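Local coordinates for protein transcriptional regulator (TetR/AcrR family) (Bacillus halodurans, PDB 5GP9) that probably represses genes of fatty acid degradation by binding their operator DNA, with fatty acyl compounds as the likely effectors, at residues Met62-Met73 against Val122-Leu133. Residues are numbered along the deposited sequence; the frame is centred on the assembly and turned at random.
Sequences MGRFVDKIRSQM and VLKGYLNLLDEL
F65 and Y126 meet in a T-shaped stack in what is probably the effector-binding region of this TetR-family regulator, where segments 62-73 and 122-133, on helices 50-74 and 113-139, run nearly parallel (11°), their axes 9.3 Å apart at closest. The edge of F65 points at the middle of the Y126 face, with centroids 5.0 Å apart. Y126 is a knob in a hole of M62, F65, V66 and I69. Y126 CB packs on M62 CE at 3.6 Å, and V66 CG1 comes as near to Y126 CA; the V66 and Y126 CA atoms, 5.8 Å apart, are the nearest such pair.

One turn on, L129 is the second knob, set among V66, I69, R70 and M73. L129 CD2 lies 3.4 Å from I69 CG2, while CD1 presses against M73 CE and over one face of the R70 guanidinium.

The R70 chain bends at chi3 (-75°), which brings NH1 to E132 in a salt bridge. R70 NH1 donates to both E132 oxygens on their syn sides, OE2 at 2.5 Å and OE1 at 3.1 Å, the planes 50° apart; the first bond is unusually short and its exact length doubtful. From R70 NH2 a weak bond to a water leads on to G125 O.

At the other flank Y126 OH hydrogen-bonds H90 of helix 79-95, and a bound palmitic acid touches M62, F65 and L123. Helix 149-169 packs against L123, L127 and L130.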
loop_
_atom_site.group_PDB
_atom_site.type_symbol
_atom_site.label_atom_id
_atom_site.label_comp_id
_atom_site.label_asym_id
_atom_site.label_seq_id
_atom_site.Cartn_x
_atom_site.Cartn_y
_atom_site.Cartn_z
ATOM N N MET A 62 5.549 -8.224 14.664
ATOM C CA MET A 62 5.013 -9.104 13.630
ATOM C C MET A 62 5.052 -10.564 14.014
ATOM O O MET A 62 4.123 -11.301 13.749
ATOM C CB MET A 62 5.772 -8.852 12.306
ATOM C CG MET A 62 5.346 -7.556 11.689
ATOM S SD MET A 62 3.589 -7.514 11.121
ATOM C CE MET A 62 3.407 -9.149 10.554
ATOM N N GLY A 63 6.143 -10.998 14.649
ATOM C CA GLY A 63 6.282 -12.347 15.029
ATOM C C GLY A 63 5.193 -12.751 15.971
ATOM O O GLY A 63 4.625 -13.815 15.789
ATOM N N ARG A 64 4.859 -11.884 16.910
ATOM C CA ARG A 64 3.775 -12.181 17.883
ATOM C C ARG A 64 2.379 -12.111 17.295
ATOM O O ARG A 64 1.521 -12.880 17.682
ATOM C CB ARG A 64 3.815 -11.235 19.071
ATOM C CG ARG A 64 5.094 -11.371 19.869
ATOM C CD ARG A 64 5.063 -10.749 21.270
ATOM N NE ARG A 64 6.278 -11.215 21.975
ATOM C CZ ARG A 64 6.402 -12.349 22.685
ATOM N NH1 ARG A 64 5.359 -13.160 22.925
ATOM N NH2 ARG A 64 7.589 -12.656 23.212
ATOM N N PHE A 65 2.160 -11.123 16.440
ATOM C CA PHE A 65 0.916 -10.966 15.644
ATOM C C PHE A 65 0.612 -12.208 14.861
ATOM O O PHE A 65 -0.478 -12.706 14.968
ATOM C CB PHE A 65 1.068 -9.749 14.775
ATOM C CG PHE A 65 -0.039 -9.550 13.760
ATOM C CD1 PHE A 65 -1.360 -9.401 14.157
ATOM C CD2 PHE A 65 0.258 -9.560 12.417
ATOM C CE1 PHE A 65 -2.342 -9.225 13.200
ATOM C CE2 PHE A 65 -0.685 -9.288 11.472
ATOM C CZ PHE A 65 -2.004 -9.119 11.852
ATOM N N VAL A 66 1.583 -12.711 14.089
ATOM C CA VAL A 66 1.383 -13.886 13.274
ATOM C C VAL A 66 1.102 -15.116 14.184
ATOM O O VAL A 66 0.186 -15.912 13.896
ATOM C CB VAL A 66 2.528 -14.125 12.231
ATOM C CG1 VAL A 66 2.704 -12.911 11.320
ATOM C CG2 VAL A 66 3.845 -14.481 12.890
ATOM N N ASP A 67 1.848 -15.242 15.285
ATOM C CA ASP A 67 1.680 -16.375 16.239
ATOM C C ASP A 67 0.299 -16.398 16.850
ATOM O O ASP A 67 -0.314 -17.469 16.956
ATOM C CB ASP A 67 2.716 -16.320 17.380
ATOM C CG ASP A 67 4.089 -16.806 16.959
ATOM O OD1 ASP A 67 4.225 -17.400 15.872
ATOM O OD2 ASP A 67 5.054 -16.608 17.725
ATOM N N LYS A 68 -0.187 -15.230 17.239
ATOM C CA LYS A 68 -1.577 -15.103 17.729
ATOM C C LYS A 68 -2.628 -15.451 16.698
ATOM O O LYS A 68 -3.664 -16.025 17.061
ATOM C CB LYS A 68 -1.873 -13.710 18.212
ATOM C CG LYS A 68 -1.260 -13.437 19.555
ATOM C CD LYS A 68 -1.560 -12.032 20.029
ATOM C CE LYS A 68 -0.962 -11.833 21.413
ATOM N NZ LYS A 68 -0.798 -10.403 21.740
ATOM N N ILE A 69 -2.406 -15.085 15.427
ATOM C CA ILE A 69 -3.362 -15.431 14.402
ATOM C C ILE A 69 -3.400 -16.910 14.253
ATOM O O ILE A 69 -4.502 -17.539 14.298
ATOM C CB ILE A 69 -3.103 -14.708 13.056
ATOM C CG1 ILE A 69 -3.329 -13.238 13.257
ATOM C CG2 ILE A 69 -4.055 -15.195 11.940
ATOM C CD1 ILE A 69 -2.913 -12.371 12.061
ATOM N N ARG A 70 -2.209 -17.469 14.114
ATOM C CA ARG A 70 -2.035 -18.868 13.830
ATOM C C ARG A 70 -2.721 -19.767 14.886
ATOM O O ARG A 70 -3.296 -20.799 14.539
ATOM C CB ARG A 70 -0.547 -19.152 13.741
ATOM C CG ARG A 70 -0.196 -20.451 13.092
ATOM C CD ARG A 70 1.322 -20.606 13.120
ATOM N NE ARG A 70 2.013 -19.752 12.141
ATOM C CZ ARG A 70 2.011 -19.998 10.830
ATOM N NH1 ARG A 70 1.321 -21.023 10.338
ATOM N NH2 ARG A 70 2.666 -19.204 9.997
ATOM N N SER A 71 -2.702 -19.357 16.142
ATOM C CA SER A 71 -3.298 -20.166 17.209
ATOM C C SER A 71 -4.802 -19.920 17.350
ATOM O O SER A 71 -5.549 -20.835 17.733
ATOM C CB SER A 71 -2.547 -20.000 18.537
ATOM O OG SER A 71 -2.888 -18.804 19.180
ATOM N N GLN A 72 -5.275 -18.714 17.055
ATOM C CA GLN A 72 -6.719 -18.497 17.066
ATOM C C GLN A 72 -7.390 -19.234 15.948
ATOM O O GLN A 72 -8.499 -19.713 16.126
ATOM C CB GLN A 72 -7.069 -17.048 16.949
ATOM C CG GLN A 72 -6.682 -16.275 18.135
ATOM C CD GLN A 72 -7.212 -14.911 17.998
ATOM O OE1 GLN A 72 -8.146 -14.670 17.209
ATOM N NE2 GLN A 72 -6.650 -13.990 18.745
ATOM N N MET A 73 -6.702 -19.269 14.795
ATOM C CA MET A 73 -7.129 -19.988 13.606
ATOM C C MET A 73 -7.141 -21.480 13.870
ATOM O O MET A 73 -8.041 -22.161 13.426
ATOM C CB MET A 73 -6.156 -19.717 12.445
ATOM C CG MET A 73 -6.406 -18.396 11.763
ATOM S SD MET A 73 -5.802 -18.292 10.046
ATOM C CE MET A 73 -4.170 -18.830 10.185
ATOM N N VAL A 122 10.396 -8.903 6.890
ATOM C CA VAL A 122 9.601 -9.146 8.119
ATOM C C VAL A 122 8.129 -9.499 7.740
ATOM O O VAL A 122 7.498 -10.435 8.263
ATOM C CB VAL A 122 9.636 -7.931 9.066
ATOM C CG1 VAL A 122 8.676 -8.094 10.223
ATOM C CG2 VAL A 122 11.049 -7.683 9.572
ATOM N N LEU A 123 7.599 -8.755 6.805
ATOM C CA LEU A 123 6.251 -8.948 6.314
ATOM C C LEU A 123 6.007 -10.322 5.755
ATOM O O LEU A 123 4.898 -10.857 5.879
ATOM C CB LEU A 123 5.952 -7.852 5.281
ATOM C CG LEU A 123 4.548 -7.741 4.704
ATOM C CD1 LEU A 123 3.560 -7.481 5.854
ATOM C CD2 LEU A 123 4.516 -6.690 3.567
ATOM N N LYS A 124 7.055 -10.965 5.178
ATOM C CA LYS A 124 6.884 -12.281 4.573
ATOM C C LYS A 124 6.305 -13.294 5.516
ATOM O O LYS A 124 5.542 -14.134 5.109
ATOM C CB LYS A 124 8.161 -12.807 3.878
ATOM C CG LYS A 124 7.880 -14.023 2.989
ATOM C CD LYS A 124 9.162 -14.566 2.362
ATOM C CE LYS A 124 9.159 -16.099 2.265
ATOM N NZ LYS A 124 10.451 -16.626 1.704
ATOM N N GLY A 125 6.601 -13.221 6.809
ATOM C CA GLY A 125 6.004 -14.138 7.760
ATOM C C GLY A 125 4.460 -14.116 7.798
ATOM O O GLY A 125 3.800 -15.158 7.843
ATOM N N TYR A 126 3.906 -12.919 7.682
ATOM C CA TYR A 126 2.438 -12.769 7.698
ATOM C C TYR A 126 1.880 -13.251 6.335
ATOM O O TYR A 126 0.905 -13.983 6.229
ATOM C CB TYR A 126 2.112 -11.313 7.929
ATOM C CG TYR A 126 0.649 -10.946 7.963
ATOM C CD1 TYR A 126 -0.323 -11.807 8.464
ATOM C CD2 TYR A 126 0.237 -9.755 7.520
ATOM C CE1 TYR A 126 -1.655 -11.438 8.503
ATOM C CE2 TYR A 126 -1.067 -9.366 7.567
ATOM C CZ TYR A 126 -2.022 -10.216 8.045
ATOM O OH TYR A 126 -3.369 -9.816 8.090
ATOM N N LEU A 127 2.558 -12.842 5.260
ATOM C CA LEU A 127 2.218 -13.331 3.889
ATOM C C LEU A 127 2.251 -14.851 3.770
ATOM O O LEU A 127 1.377 -15.375 3.190
ATOM C CB LEU A 127 3.048 -12.667 2.779
ATOM C CG LEU A 127 3.082 -11.120 2.769
ATOM C CD1 LEU A 127 3.995 -10.534 1.666
ATOM C CD2 LEU A 127 1.670 -10.558 2.686
ATOM N N ASN A 128 3.215 -15.540 4.395
ATOM C CA ASN A 128 3.213 -17.033 4.428
ATOM C C ASN A 128 2.030 -17.644 5.161
ATOM O O ASN A 128 1.469 -18.648 4.735
ATOM C CB ASN A 128 4.505 -17.548 5.057
ATOM C CG ASN A 128 5.742 -17.264 4.211
ATOM O OD1 ASN A 128 5.676 -16.885 3.043
ATOM N ND2 ASN A 128 6.906 -17.424 4.851
ATOM N N LEU A 129 1.589 -17.009 6.234
ATOM C CA LEU A 129 0.375 -17.394 6.909
ATOM C C LEU A 129 -0.847 -17.247 6.024
ATOM O O LEU A 129 -1.685 -18.110 5.959
ATOM C CB LEU A 129 0.176 -16.562 8.204
ATOM C CG LEU A 129 -1.114 -16.907 8.921
ATOM C CD1 LEU A 129 -1.087 -18.377 9.348
ATOM C CD2 LEU A 129 -1.289 -15.965 10.098
ATOM N N LEU A 130 -0.960 -16.112 5.353
ATOM C CA LEU A 130 -2.000 -15.926 4.350
ATOM C C LEU A 130 -1.990 -17.090 3.301
ATOM O O LEU A 130 -2.996 -17.681 2.986
ATOM C CB LEU A 130 -1.850 -14.577 3.631
ATOM C CG LEU A 130 -2.526 -13.339 4.242
ATOM C CD1 LEU A 130 -2.242 -12.089 3.432
ATOM C CD2 LEU A 130 -4.037 -13.455 4.372
ATOM N N ASP A 131 -0.813 -17.407 2.791
ATOM C CA ASP A 131 -0.663 -18.499 1.795
ATOM C C ASP A 131 -1.140 -19.870 2.330
ATOM O O ASP A 131 -1.947 -20.567 1.627
ATOM C CB ASP A 131 0.791 -18.618 1.338
ATOM C CG ASP A 131 1.258 -17.456 0.499
ATOM O OD1 ASP A 131 0.456 -16.562 0.075
ATOM O OD2 ASP A 131 2.454 -17.421 0.247
ATOM N N GLU A 132 -0.790 -20.154 3.580
ATOM C CA GLU A 132 -1.282 -21.376 4.216
ATOM C C GLU A 132 -2.789 -21.436 4.277
ATOM O O GLU A 132 -3.375 -22.481 3.983
ATOM C CB GLU A 132 -0.738 -21.575 5.626
ATOM C CG GLU A 132 0.787 -21.632 5.768
ATOM C CD GLU A 132 1.217 -21.735 7.229
ATOM O OE1 GLU A 132 2.427 -21.634 7.465
ATOM O OE2 GLU A 132 0.357 -21.911 8.159
ATOM N N LEU A 133 -3.434 -20.336 4.669
ATOM C CA LEU A 133 -4.870 -20.261 4.688
ATOM C C LEU A 133 -5.552 -20.494 3.342
ATOM O O LEU A 133 -6.597 -21.177 3.234
ATOM C CB LEU A 133 -5.303 -18.923 5.253
ATOM C CG LEU A 133 -6.784 -18.780 5.443
ATOM C CD1 LEU A 133 -7.312 -19.843 6.404
ATOM C CD2 LEU A 133 -7.131 -17.365 5.925
HETATM O O HOH W 1 4.294 -17.399 9.219
#